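Local coordinates for polysaccharide deacetylase-like protein (Bacillus anthracis, PDB 4V33) that is a putative zinc-dependent polysaccharide deacetylase, probably acting on cell-wall polysaccharide, and is required for osmotic stability and maintenance of cell shape, at residues H216-L221 against S256-M261; K108-E111 against E116-I119; I68-T73 against K129-T134; D270-T275 against D308-E313. All blocks are in the same frame, centred on the assembly; numbering follows the deposited sequence.

Contact 1: H216-L221 against S256-M261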
# COMPACT_ATOMS: atom_id res chain seq x y z
N HIS A 216 5.33 15.45 13.96
CA HIS A 216 5.59 15.34 15.39
C HIS A 216 4.72 14.28 16.07
O HIS A 216 5.19 13.58 16.96
CB HIS A 216 5.42 16.70 16.06
CG HIS A 216 6.42 17.72 15.61
ND1 HIS A 216 6.14 19.07 15.58
CD2 HIS A 216 7.69 17.58 15.17
CE1 HIS A 216 7.20 19.72 15.14
NE2 HIS A 216 8.15 18.84 14.88
N VAL A 217 3.47 14.17 15.64
CA VAL A 217 2.57 13.14 16.19
C VAL A 217 3.09 11.75 15.83
O VAL A 217 3.12 10.84 16.66
CB VAL A 217 1.13 13.32 15.67
CG1 VAL A 217 0.31 12.06 15.91
CG2 VAL A 217 0.48 14.54 16.33
N LEU A 218 3.51 11.59 14.58
CA LEU A 218 4.06 10.31 14.15
C LEU A 218 5.37 9.95 14.88
O LEU A 218 5.59 8.78 15.23
CB LEU A 218 4.23 10.27 12.63
CG LEU A 218 2.92 10.30 11.84
CD1 LEU A 218 3.20 10.37 10.34
CD2 LEU A 218 2.05 9.09 12.18
N GLN A 219 6.22 10.94 15.13
CA GLN A 219 7.43 10.72 15.92
C GLN A 219 7.09 10.25 17.34
O GLN A 219 7.76 9.38 17.89
CB GLN A 219 8.26 11.99 16.01
CG GLN A 219 8.98 12.36 14.74
CD GLN A 219 9.84 13.59 14.93
OE1 GLN A 219 9.33 14.66 15.26
NE2 GLN A 219 11.14 13.44 14.75
N LYS A 220 6.05 10.84 17.91
CA LYS A 220 5.62 10.47 19.26
C LYS A 220 5.14 9.03 19.31
O LYS A 220 5.52 8.27 20.21
CB LYS A 220 4.52 11.41 19.74
CG LYS A 220 3.95 11.04 21.10
CD LYS A 220 2.78 11.93 21.48
CE LYS A 220 2.13 11.46 22.78
NZ LYS A 220 0.95 12.29 23.14
N LEU A 221 4.30 8.65 18.35
CA LEU A 221 3.69 7.32 18.36
C LEU A 221 4.68 6.22 17.98
O LEU A 221 4.50 5.06 18.34
CB LEU A 221 2.47 7.28 17.44
CG LEU A 221 1.29 8.14 17.92
CD1 LEU A 221 0.14 8.10 16.92
CD2 LEU A 221 0.82 7.68 19.29
N SER A 256 14.20 11.51 8.86
CA SER A 256 13.66 10.73 9.98
C SER A 256 13.27 9.32 9.57
O SER A 256 13.07 8.45 10.41
CB SER A 256 12.43 11.42 10.57
OG SER A 256 11.32 11.29 9.68
N GLY A 257 13.13 9.11 8.26
CA GLY A 257 12.66 7.85 7.74
C GLY A 257 11.14 7.75 7.71
O GLY A 257 10.60 6.75 7.25
N ILE A 258 10.46 8.78 8.21
CA ILE A 258 9.01 8.74 8.29
C ILE A 258 8.34 9.16 6.98
O ILE A 258 7.40 8.52 6.53
CB ILE A 258 8.47 9.57 9.49
CG1 ILE A 258 8.96 8.96 10.81
CG2 ILE A 258 6.94 9.63 9.48
CD1 ILE A 258 8.59 9.78 12.04
N PHE A 259 8.82 10.23 6.36
CA PHE A 259 8.13 10.74 5.19
C PHE A 259 8.73 10.37 3.85
O PHE A 259 9.95 10.37 3.66
CB PHE A 259 7.96 12.26 5.28
CG PHE A 259 6.76 12.67 6.06
CD1 PHE A 259 6.84 12.82 7.44
CD2 PHE A 259 5.54 12.91 5.44
CE1 PHE A 259 5.73 13.18 8.18
CE2 PHE A 259 4.43 13.27 6.17
CZ PHE A 259 4.53 13.42 7.55
N SER A 260 7.84 10.05 2.92
CA SER A 260 8.16 9.96 1.51
C SER A 260 7.62 11.24 0.87
O SER A 260 6.42 11.51 0.94
CB SER A 260 7.47 8.75 0.90
OG SER A 260 7.69 8.68 -0.49
N MET A 261 8.50 12.03 0.27
CA MET A 261 8.11 13.34 -0.25
C MET A 261 7.87 13.22 -1.75
O MET A 261 8.79 12.95 -2.52
CB MET A 261 9.20 14.37 0.04
CG MET A 261 8.82 15.82 -0.24
SD MET A 261 7.60 16.48 0.93
CE MET A 261 8.21 15.74 2.41
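Leu-218 and Ile-258 meet through methyl groups, with Leu-218 CD1 lying 3.9 Å from Ile-258 CG2. The two side chains run at a slant to each other. The same Leu-218 CD1 comes within 4.3 Å of Phe-259 CZ, at the end of the ring. It approaches the ring obliquely. Leu-218, Ile-258 and Phe-259 make up the buried side of the contact, and other residues pack closely around them. Met-174 of helix 167-179 and Ala-230 of strand 230-234 also touch Leu-218. Phe-215, one turn back on the same helix, packs against both Ile-258 and Phe-259. The arrangement is a helix laid on the parallel sheet of the deacetylase domain. This domain is the (beta/alpha)-barrel-like NodB fold of the family. Strand 259-263 pairs with strand 230-234, and helix 211-221 covers this part of the sheet. The other side of the contact borders solvent. There the exposed Gln-219 crosses Ile-258 at about a right angle. Gln-219 CG, an aliphatic carbon, lies 3.8 Å from Ile-258 CD1. CG1 of Ile-258 stands beside the backbone N (chi1 -64°), and the extended chain carries CD1 to the helix. No hydrogen bond joins the segments. Before Ile-258 the chain leaves helix 247-255 through Gly-257, which has positive phi. Ser-256 OG accepts the Ile-258 N-H at 3.0 Å in an ST turn, and this bond helps fix the backbone that presents Ile-258.

Contact 2: K108-E111 against E116-I119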
# COMPACT_ATOMS: atom_id res chain seq x y z
N LYS A 108 -10.46 -19.11 4.38
CA LYS A 108 -11.14 -19.47 5.61
C LYS A 108 -10.25 -20.33 6.52
O LYS A 108 -10.40 -20.32 7.74
CB LYS A 108 -12.44 -20.21 5.30
CG LYS A 108 -13.26 -20.62 6.51
CD LYS A 108 -14.50 -21.41 6.10
CE LYS A 108 -15.25 -21.95 7.32
NZ LYS A 108 -15.76 -20.87 8.20
N GLU A 109 -9.32 -21.06 5.91
CA GLU A 109 -8.40 -21.92 6.66
C GLU A 109 -7.28 -21.11 7.31
O GLU A 109 -6.45 -21.66 8.04
CB GLU A 109 -7.76 -22.98 5.75
CG GLU A 109 -8.73 -23.97 5.12
CD GLU A 109 -8.02 -24.92 4.16
OE1 GLU A 109 -7.74 -24.50 3.01
OE2 GLU A 109 -7.73 -26.07 4.55
N PHE A 110 -7.23 -19.82 7.00
CA PHE A 110 -6.21 -18.92 7.55
C PHE A 110 -6.87 -17.68 8.14
O PHE A 110 -6.46 -16.55 7.87
CB PHE A 110 -5.16 -18.57 6.50
CG PHE A 110 -4.39 -19.76 6.00
CD1 PHE A 110 -4.93 -20.61 5.04
CD2 PHE A 110 -3.14 -20.06 6.52
CE1 PHE A 110 -4.22 -21.72 4.60
CE2 PHE A 110 -2.43 -21.17 6.08
CZ PHE A 110 -2.97 -22.00 5.12
N GLU A 111 -7.89 -17.92 8.96
CA GLU A 111 -8.59 -16.88 9.71
C GLU A 111 -9.26 -15.84 8.81
O GLU A 111 -9.55 -14.72 9.26
CB GLU A 111 -7.63 -16.19 10.68
CG GLU A 111 -6.92 -17.12 11.65
CD GLU A 111 -5.82 -16.40 12.42
OE1 GLU A 111 -6.12 -15.81 13.48
OE2 GLU A 111 -4.66 -16.40 11.95
N GLU A 116 -0.28 -12.58 0.32
CA GLU A 116 0.60 -13.61 -0.21
C GLU A 116 0.75 -14.79 0.75
O GLU A 116 1.02 -14.61 1.95
CB GLU A 116 1.97 -13.03 -0.52
CG GLU A 116 2.94 -14.00 -1.20
CD GLU A 116 4.33 -13.41 -1.31
OE1 GLU A 116 5.05 -13.40 -0.30
OE2 GLU A 116 4.68 -12.94 -2.41
N PHE A 117 0.54 -15.98 0.22
CA PHE A 117 0.78 -17.22 0.95
C PHE A 117 1.93 -17.95 0.28
O PHE A 117 1.89 -18.19 -0.92
CB PHE A 117 -0.46 -18.11 0.90
CG PHE A 117 -1.65 -17.57 1.65
CD1 PHE A 117 -2.43 -16.55 1.11
CD2 PHE A 117 -2.01 -18.10 2.88
CE1 PHE A 117 -3.53 -16.06 1.79
CE2 PHE A 117 -3.13 -17.63 3.55
CZ PHE A 117 -3.88 -16.59 3.02
N GLN A 118 2.95 -18.31 1.05
CA GLN A 118 4.04 -19.13 0.52
C GLN A 118 3.72 -20.61 0.65
O GLN A 118 3.03 -21.02 1.60
CB GLN A 118 5.36 -18.77 1.21
CG GLN A 118 5.81 -17.36 0.84
CD GLN A 118 7.15 -16.97 1.41
OE1 GLN A 118 8.15 -17.66 1.19
NE2 GLN A 118 7.19 -15.85 2.12
N ILE A 119 4.19 -21.40 -0.31
CA ILE A 119 3.91 -22.82 -0.37
C ILE A 119 5.21 -23.58 -0.61
O ILE A 119 5.91 -23.33 -1.59
CB ILE A 119 2.93 -23.16 -1.53
CG1 ILE A 119 1.65 -22.32 -1.42
CG2 ILE A 119 2.61 -24.67 -1.53
CD1 ILE A 119 0.78 -22.36 -2.68
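Phe-110 and Phe-117 form a T-shaped aromatic pair. The edge of Phe-117 points at one face of Phe-110. The ring centroids are 5.1 Å apart and the planes are turned 74° against each other. One atom does most of the touching. Phe-117 CE2 sits 3.5 Å from Phe-110 CG and 3.7 Å from Phe-110 CB. It is therefore over the rim of the ring near its attachment, not over the centre. Phe-110 CD1 and CD2 are each 3.8 Å from Phe-117 CE2, which places that atom evenly between the two ortho carbons. The CB of Phe-110 lies at the edge of the Phe-117 ring, in its plane.

Both side chains have similar torsions. In each, CG stands opposite the carbonyl carbon and next to the backbone N, with chi1 -63° for Phe-110 and -67° for Phe-117. The second torsions are also alike, and the steep angle between the rings probably reflects how the two backbones are placed. The side chains pass each other in opposite directions. Both residues are buried.

Phe-105 joins the group. It meets Phe-117 edge-to-face and lies at a smaller angle to Phe-110. Lys-90 makes a cation-pi contact with Phe-110, and Ile-79 of strand 74-81 touches it too. Phe-117 is held in strand 115-124, with Ile-138 as a backbone partner. The aromatic cluster thus joins the loop after strand 103-106 to the four-stranded antiparallel sheet, in the hydrophobic core of a beta-sandwich consistent with the fibronectin type III domain of this protein.

Contact 3: I68-T73 against K129-T134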
# COMPACT_ATOMS: atom_id res chain seq x y z
N ILE A 68 6.12 -34.23 -11.47
CA ILE A 68 6.85 -34.94 -10.43
C ILE A 68 7.60 -36.10 -11.05
O ILE A 68 7.05 -36.84 -11.87
CB ILE A 68 5.93 -35.50 -9.34
CG1 ILE A 68 5.12 -34.38 -8.70
CG2 ILE A 68 6.75 -36.20 -8.26
CD1 ILE A 68 4.24 -34.85 -7.55
N LYS A 69 8.87 -36.27 -10.67
CA LYS A 69 9.68 -37.35 -11.21
C LYS A 69 9.70 -38.58 -10.31
O LYS A 69 9.61 -39.69 -10.80
CB LYS A 69 11.09 -36.86 -11.52
CG LYS A 69 11.10 -35.81 -12.62
CD LYS A 69 10.28 -36.26 -13.82
CE LYS A 69 9.81 -35.09 -14.66
NZ LYS A 69 8.99 -35.54 -15.83
N ASP A 70 9.81 -38.39 -9.00
CA ASP A 70 9.75 -39.51 -8.07
C ASP A 70 8.35 -40.10 -7.96
O ASP A 70 7.35 -39.39 -8.13
CB ASP A 70 10.20 -39.06 -6.67
CG ASP A 70 11.69 -39.21 -6.44
OD1 ASP A 70 12.12 -40.30 -6.02
OD2 ASP A 70 12.43 -38.23 -6.67
N THR A 71 8.28 -41.39 -7.66
CA THR A 71 7.02 -42.05 -7.32
C THR A 71 6.63 -41.68 -5.89
O THR A 71 7.41 -41.91 -4.97
CB THR A 71 7.16 -43.58 -7.39
OG1 THR A 71 7.34 -43.98 -8.75
CG2 THR A 71 5.93 -44.26 -6.81
N LEU A 72 5.44 -41.13 -5.70
CA LEU A 72 5.01 -40.67 -4.39
C LEU A 72 3.66 -41.22 -3.96
O LEU A 72 2.81 -41.52 -4.79
CB LEU A 72 4.91 -39.14 -4.38
CG LEU A 72 6.13 -38.29 -4.71
CD1 LEU A 72 5.75 -36.82 -4.72
CD2 LEU A 72 7.25 -38.56 -3.71
N THR A 73 3.46 -41.32 -2.65
CA THR A 73 2.16 -41.69 -2.11
C THR A 73 1.44 -40.45 -1.60
O THR A 73 0.21 -40.44 -1.46
CB THR A 73 2.26 -42.72 -0.98
OG1 THR A 73 3.15 -42.23 0.04
CG2 THR A 73 2.78 -44.04 -1.51
N LYS A 129 10.12 -42.10 3.10
CA LYS A 129 11.20 -41.19 2.74
C LYS A 129 10.64 -39.86 2.24
O LYS A 129 9.71 -39.84 1.43
CB LYS A 129 12.08 -41.81 1.65
CG LYS A 129 13.23 -40.92 1.23
CD LYS A 129 14.13 -41.61 0.22
CE LYS A 129 15.25 -40.69 -0.22
NZ LYS A 129 16.13 -40.30 0.92
N THR A 130 11.18 -38.75 2.73
CA THR A 130 10.75 -37.43 2.26
C THR A 130 11.60 -36.97 1.09
O THR A 130 12.81 -37.25 1.03
CB THR A 130 10.80 -36.36 3.37
OG1 THR A 130 12.12 -36.32 3.94
CG2 THR A 130 9.78 -36.68 4.46
N ILE A 131 10.96 -36.29 0.15
CA ILE A 131 11.60 -35.84 -1.08
C ILE A 131 11.29 -34.36 -1.29
O ILE A 131 10.13 -33.98 -1.39
CB ILE A 131 11.02 -36.59 -2.30
CG1 ILE A 131 11.13 -38.11 -2.12
CG2 ILE A 131 11.69 -36.14 -3.60
CD1 ILE A 131 12.55 -38.63 -2.16
N PRO A 132 12.34 -33.53 -1.36
CA PRO A 132 12.11 -32.11 -1.64
C PRO A 132 11.51 -31.94 -3.03
O PRO A 132 11.98 -32.57 -3.98
CB PRO A 132 13.52 -31.50 -1.59
CG PRO A 132 14.37 -32.52 -0.88
CD PRO A 132 13.77 -33.85 -1.20
N LEU A 133 10.48 -31.12 -3.15
CA LEU A 133 9.90 -30.87 -4.46
C LEU A 133 10.19 -29.44 -4.90
O LEU A 133 11.23 -29.17 -5.50
CB LEU A 133 8.40 -31.19 -4.46
CG LEU A 133 8.08 -32.65 -4.12
CD1 LEU A 133 6.57 -32.88 -4.04
CD2 LEU A 133 8.72 -33.63 -5.12
N THR A 134 9.29 -28.51 -4.59
CA THR A 134 9.45 -27.15 -5.06
C THR A 134 8.70 -26.15 -4.19
O THR A 134 7.99 -26.54 -3.25
CB THR A 134 9.02 -27.05 -6.55
OG1 THR A 134 9.32 -25.75 -7.07
CG2 THR A 134 7.54 -27.36 -6.70
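The beta-sandwich domain, consistent with a fibronectin type III fold, has the 68-73 loop packed beside its edge strand 130-140. Leu-72 and Leu-133 reach toward each other tip to tip, with Leu-72 CD1 4.1 Å from Leu-133 CD1. The other methyl of Leu-72 turns to Ile-131, two residues earlier on the strand, and Leu-72 CD2 lies 4.2 Å from Ile-131 CG1. A single leucine thus bridges two strand residues. The CB atoms of Ile-131 and Leu-133 both point toward the loop. Leu-133 begins a classic beta bulge, in which it and Thr-134 both face Ala-121.

At the outer side Asp-70 lies against Ile-131. Asp-70 OD2 is 3.8 Å from Ile-131 CG2, a van der Waals contact. CG1 of Ile-131 stands beside the backbone N (chi1 -55°), which puts the CG2 methyl opposite that N. The carboxylate finds its polar partners elsewhere: OD2 bonds to Gln-46 and OD1 forms a salt bridge with Lys-125. Gln-46 also touches Ile-131 and Leu-133. The leucine and isoleucine core is apolar, with no hydrogen bond across the contact. The carboxylate of Asp-70 touches only a methyl across it and is satisfied by Gln-46 and Lys-125.

Contact 4: D270-T275 against D308-E313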
# COMPACT_ATOMS: atom_id res chain seq x y z
N ASP A 270 -4.73 22.64 -12.49
CA ASP A 270 -5.92 21.92 -12.90
C ASP A 270 -5.54 21.19 -14.18
O ASP A 270 -5.64 21.73 -15.28
CB ASP A 270 -7.06 22.92 -13.16
CG ASP A 270 -8.38 22.25 -13.44
OD1 ASP A 270 -8.48 21.01 -13.32
OD2 ASP A 270 -9.35 22.98 -13.76
N LEU A 271 -5.05 19.96 -14.03
CA LEU A 271 -4.36 19.29 -15.13
C LEU A 271 -5.12 19.15 -16.46
O LEU A 271 -4.51 19.33 -17.51
CB LEU A 271 -3.80 17.95 -14.66
CG LEU A 271 -2.67 18.08 -13.64
CD1 LEU A 271 -2.35 16.74 -13.00
CD2 LEU A 271 -1.43 18.67 -14.31
N PRO A 272 -6.43 18.85 -16.43
CA PRO A 272 -7.13 18.77 -17.72
C PRO A 272 -7.18 20.09 -18.48
O PRO A 272 -7.44 20.07 -19.68
CB PRO A 272 -8.55 18.35 -17.32
CG PRO A 272 -8.36 17.58 -16.06
CD PRO A 272 -7.27 18.33 -15.33
N LYS A 273 -6.91 21.20 -17.80
CA LYS A 273 -7.05 22.53 -18.40
C LYS A 273 -5.73 23.22 -18.74
O LYS A 273 -5.73 24.36 -19.20
CB LYS A 273 -7.86 23.44 -17.48
CG LYS A 273 -9.25 22.91 -17.14
CD LYS A 273 -10.11 22.80 -18.39
CE LYS A 273 -11.53 22.39 -18.05
NZ LYS A 273 -12.19 23.37 -17.14
N ILE A 274 -4.61 22.55 -18.50
CA ILE A 274 -3.32 23.17 -18.79
C ILE A 274 -2.65 22.51 -19.99
O ILE A 274 -3.08 21.44 -20.44
CB ILE A 274 -2.38 23.09 -17.58
CG1 ILE A 274 -2.03 21.63 -17.27
CG2 ILE A 274 -3.03 23.73 -16.36
CD1 ILE A 274 -0.54 21.37 -17.13
N THR A 275 -1.62 23.15 -20.53
CA THR A 275 -0.86 22.56 -21.63
C THR A 275 0.61 22.36 -21.27
O THR A 275 1.34 21.68 -22.00
CB THR A 275 -0.91 23.41 -22.91
OG1 THR A 275 -0.25 24.67 -22.68
CG2 THR A 275 -2.35 23.66 -23.37
N ASP A 308 -8.33 10.81 -19.48
CA ASP A 308 -7.39 9.92 -20.15
C ASP A 308 -6.14 10.65 -20.62
O ASP A 308 -5.04 10.10 -20.57
CB ASP A 308 -8.06 9.21 -21.33
CG ASP A 308 -9.03 8.13 -20.89
OD1 ASP A 308 -9.01 7.75 -19.70
OD2 ASP A 308 -9.81 7.66 -21.75
N LYS A 309 -6.30 11.89 -21.08
CA LYS A 309 -5.17 12.70 -21.53
C LYS A 309 -4.21 12.96 -20.37
O LYS A 309 -2.99 12.84 -20.54
CB LYS A 309 -5.66 14.03 -22.11
CG LYS A 309 -4.57 15.07 -22.30
CD LYS A 309 -3.71 14.77 -23.51
CE LYS A 309 -2.57 15.77 -23.66
NZ LYS A 309 -1.56 15.30 -24.65
N VAL A 310 -4.75 13.31 -19.22
CA VAL A 310 -3.93 13.57 -18.03
C VAL A 310 -3.21 12.31 -17.57
O VAL A 310 -2.04 12.37 -17.21
CB VAL A 310 -4.76 14.18 -16.88
CG1 VAL A 310 -3.94 14.27 -15.59
CG2 VAL A 310 -5.26 15.56 -17.28
N VAL A 311 -3.91 11.17 -17.58
CA VAL A 311 -3.28 9.91 -17.22
C VAL A 311 -2.10 9.60 -18.15
O VAL A 311 -1.03 9.22 -17.69
CB VAL A 311 -4.27 8.72 -17.24
CG1 VAL A 311 -3.53 7.39 -17.05
CG2 VAL A 311 -5.31 8.88 -16.16
N ALA A 312 -2.30 9.79 -19.45
CA ALA A 312 -1.24 9.51 -20.41
C ALA A 312 -0.02 10.42 -20.20
O ALA A 312 1.12 9.96 -20.34
CB ALA A 312 -1.75 9.62 -21.82
N GLU A 313 -0.25 11.68 -19.86
CA GLU A 313 0.86 12.59 -19.59
C GLU A 313 1.56 12.20 -18.30
O GLU A 313 2.79 12.15 -18.23
CB GLU A 313 0.38 14.05 -19.52
CG GLU A 313 -0.14 14.61 -20.84
CD GLU A 313 0.96 14.86 -21.86
OE1 GLU A 313 2.15 14.73 -21.53
OE2 GLU A 313 0.62 15.19 -23.02
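Val-310 is the residue of the helix that meets the 270-275 loop, against Leu-271 and Pro-272. At the start of the helical segment, Asp-308 O accepts the backbone N-H of Ala-312. Lys-309 comes next. Its CB points toward the loop, but the side chain runs along the helix to Glu-313. Lys-309 NZ bonds to Glu-313 OE2 at 2.7 Å in a salt bridge, and Glu-313 OE2 receives it on its anti lone pair.

Val-310 follows, and both of its methyls reach Leu-271 CB. CG1 stands opposite the backbone N (chi1 172°). Val-310 CG1 is 3.8 Å from Leu-271 CB and also 3.9 Å from Leu-271 CD1. CG2 stands beside the backbone N and lies over the Leu-271 to Pro-272 peptide link. Val-310 CG2 is 3.7 Å from Leu-271 C and 3.6 Å from Pro-272 N. On the proline ring, Val-310 CG2 is 3.9 Å from Pro-272 CG. The leucine crosses the valine at about a right angle. Val-310 is buried, and these are van der Waals contacts, with no hydrogen bond across. The side chain of Leu-271 is about 10 Å from the bound zinc ion.

Glu-313 closes the segment. Its other oxygen, OE1, has Lys-316 as a second salt-bridge partner, so the carboxylate is held between two lysines.

The 3-10 turn 271-273 lies just before helix 277-292, and Leu-271 O bonds to Tyr-277 OH at its start. Tyr-277 also touches Lys-309 and Glu-313. Helix 308-315 packs beside the loop that leads from strand 259-263 into helix 277-292.

In the fold
The four contacts divide between two parts of the chain. Contacts 3 and 2 lie in the N-terminal beta-sandwich, where strands 115-124 and 130-140 are neighbours in one sheet. Their centres are about 23 Å apart, and contact 2 falls within the chain span between the two segments of contact 3. Contacts 1 and 4 come later, in that order, in the deacetylase domain. Their centres are about 32 Å apart. Strand 259-263 carries part of contact 1 and leads on to the loop of contact 4, past His-264 and His-268, which bind zinc with Asp-206. Contacts 3 and 4 are about 56 Å apart between centres, which reflects the elongated two-domain shape.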